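Local structure of succinate dehydrogenase subunit A (Mycolicibacterium smegmatis, 7D6V) at residues A50-A55 with G426-S430. The protein probably oxidises succinate to fumarate on its bound FAD, as the flavoprotein subunit of a membrane-anchored mycobacterial succinate dehydrogenase. Residues are numbered along the deposited sequence.
Sequences AEGGCA and GNSLS. With FAD (flavin-adenine dinucleotide), chain D.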
# COMPACT_ATOMS: atom_id res chain seq x y z
N ALA A 50 4.55 7.62 -2.92
CA ALA A 50 5.75 8.28 -2.42
C ALA A 50 6.42 7.44 -1.33
O ALA A 50 5.75 6.89 -0.45
CB ALA A 50 5.41 9.67 -1.89
N GLU A 51 7.74 7.35 -1.39
CA GLU A 51 8.51 6.51 -0.48
C GLU A 51 9.59 7.27 0.29
O GLU A 51 10.42 6.64 0.95
CB GLU A 51 9.16 5.34 -1.23
CG GLU A 51 8.27 4.67 -2.25
CD GLU A 51 8.87 3.38 -2.77
OE1 GLU A 51 9.63 3.43 -3.76
OE2 GLU A 51 8.59 2.31 -2.19
N GLY A 52 9.61 8.59 0.21
CA GLY A 52 10.67 9.34 0.87
C GLY A 52 10.27 9.89 2.22
O GLY A 52 10.16 9.14 3.20
N GLY A 53 10.07 11.20 2.30
CA GLY A 53 9.74 11.82 3.57
C GLY A 53 9.19 13.22 3.35
O GLY A 53 9.06 13.69 2.22
N CYS A 54 8.86 13.87 4.46
CA CYS A 54 8.39 15.24 4.47
C CYS A 54 9.52 16.14 4.97
O CYS A 54 10.02 15.94 6.08
CB CYS A 54 7.17 15.41 5.36
SG CYS A 54 5.66 14.70 4.72
N ALA A 55 9.88 17.13 4.17
CA ALA A 55 10.90 18.10 4.58
C ALA A 55 10.26 19.10 5.54
O ALA A 55 9.37 19.86 5.15
CB ALA A 55 11.49 18.79 3.37
N GLY A 426 11.13 15.60 -0.92
CA GLY A 426 10.51 15.81 0.36
C GLY A 426 9.68 17.07 0.45
O GLY A 426 8.82 17.16 1.34
N ASN A 427 9.90 18.03 -0.44
CA ASN A 427 9.18 19.30 -0.37
C ASN A 427 7.75 19.16 -0.87
O ASN A 427 6.88 19.92 -0.44
CB ASN A 427 9.91 20.36 -1.18
CG ASN A 427 10.84 21.20 -0.34
OD1 ASN A 427 11.06 20.93 0.84
ND2 ASN A 427 11.42 22.23 -0.94
N SER A 428 7.48 18.21 -1.76
CA SER A 428 6.13 18.07 -2.29
C SER A 428 5.16 17.57 -1.22
O SER A 428 4.04 18.07 -1.12
CB SER A 428 6.12 17.12 -3.48
OG SER A 428 7.15 17.46 -4.38
N LEU A 429 5.58 16.59 -0.41
CA LEU A 429 4.69 16.03 0.59
C LEU A 429 4.30 17.06 1.64
O LEU A 429 3.14 17.11 2.06
CB LEU A 429 5.34 14.81 1.24
CG LEU A 429 5.51 13.57 0.36
CD1 LEU A 429 6.09 12.42 1.16
CD2 LEU A 429 4.18 13.17 -0.25
N SER A 430 5.25 17.89 2.07
CA SER A 430 4.92 18.94 3.03
C SER A 430 4.19 20.11 2.38
O SER A 430 3.37 20.77 3.04
CB SER A 430 6.20 19.42 3.73
OG SER A 430 7.15 19.90 2.79
PA FAD D . -2.73 13.14 -5.69
O1A FAD D . -2.98 12.69 -4.30
O2A FAD D . -1.67 12.47 -6.49
O5B FAD D . -4.09 12.94 -6.50
C5B FAD D . -4.99 13.98 -6.79
C4B FAD D . -6.42 13.50 -6.59
O4B FAD D . -7.30 14.17 -7.49
C3B FAD D . -6.62 12.03 -6.86
O3B FAD D . -7.45 11.52 -5.82
C2B FAD D . -7.39 11.97 -8.15
O2B FAD D . -8.24 10.83 -8.24
C1B FAD D . -8.20 13.23 -8.07
N9A FAD D . -8.62 13.68 -9.41
C8A FAD D . -7.83 13.95 -10.44
N7A FAD D . -8.55 14.34 -11.51
C5A FAD D . -9.84 14.30 -11.16
C6A FAD D . -11.13 14.58 -11.80
N6A FAD D . -11.21 14.99 -13.07
N1A FAD D . -12.24 14.42 -11.07
C2A FAD D . -12.20 14.02 -9.79
N3A FAD D . -11.07 13.75 -9.15
C4A FAD D . -9.88 13.87 -9.77
N1 FAD D . 7.24 13.53 -3.53
C2 FAD D . 8.06 13.59 -2.46
O2 FAD D . 8.14 14.65 -1.84
N3 FAD D . 8.78 12.55 -2.03
C4 FAD D . 8.75 11.38 -2.64
O4 FAD D . 9.42 10.43 -2.22
C4X FAD D . 7.89 11.22 -3.83
N5 FAD D . 7.81 10.05 -4.49
C5X FAD D . 7.02 9.94 -5.57
C6 FAD D . 6.95 8.74 -6.24
C7 FAD D . 6.14 8.61 -7.35
C7M FAD D . 6.05 7.31 -8.09
C8 FAD D . 5.34 9.77 -7.82
C8M FAD D . 4.46 9.63 -9.02
C9 FAD D . 5.41 10.98 -7.15
C9A FAD D . 6.22 11.10 -6.04
N10 FAD D . 6.29 12.32 -5.36
C10 FAD D . 7.12 12.40 -4.25
C1' FAD D . 5.50 13.47 -5.80
C2' FAD D . 4.30 13.64 -4.87
O2' FAD D . 3.81 12.37 -4.47
C3' FAD D . 3.15 14.37 -5.54
O3' FAD D . 3.57 15.70 -5.83
C4' FAD D . 1.95 14.43 -4.62
O4' FAD D . 1.51 13.11 -4.32
C5' FAD D . 0.78 15.18 -5.23
O5' FAD D . -0.34 14.99 -4.39
P FAD D . -1.76 15.66 -4.67
O1P FAD D . -2.54 15.57 -3.41
O2P FAD D . -1.57 16.99 -5.30
O3P FAD D . -2.44 14.71 -5.78
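Two segments 371 residues apart in the chain share one flavin: segment 50-55, a loop with Gly52 and Gly53 that runs into strand 54-55, and the first turn of helix 427-448 meet at the pyrimidine end of the isoalloxazine, within the FAD-binding domain of the succinate dehydrogenase/fumarate reductase flavoprotein family. Each sends a weak backbone hydrogen bond to a flavin carbonyl, Gly52 N to FAD O4 (3.1 Å) and Gly426 N to FAD O2 (3.3 Å). The helix starts beside O2, with Gly426 as N-cap and Leu429 N 3.5 Å from FAD O2, consistent with the partial positive charge of the helix N-terminus stabilising negative charge at the N1-C2-O2 end of a reduced flavin. Ala50 CA lies 3.4 Å from FAD N5. Gly52 and Gly426 leave no room for a side chain: a CB on Gly52 would clash with FAD O4, and Gly426, with positive phi, would press one against its preceding carbonyl and near Gly53 O. Instead Gly426 CA makes a CA-H...O contact with Gly53 O (3.2 Å). The firmest link between the segments is a nearly straight hydrogen bond from Ala55 N to Gly426 O (3.0 Å), which ties short strand 54-55 to the helix start. Leu429 packs against segment 50-55, its CD2 4.1 Å from Ala50 CB, and both it and Cys54 touch Ile140 of helix 136-159. Glu51 OE2 forms a salt bridge with Lys58 of the iron-sulfur subunit. Asn427 hydrogen-bonds Thr74 through ND2 and His70 through OD1, and Ser430 OG hydrogen-bonds His90 and also lies 3.2 Å from Ala55 O. Cys54 SG rests 3.5 Å from Leu429 CB.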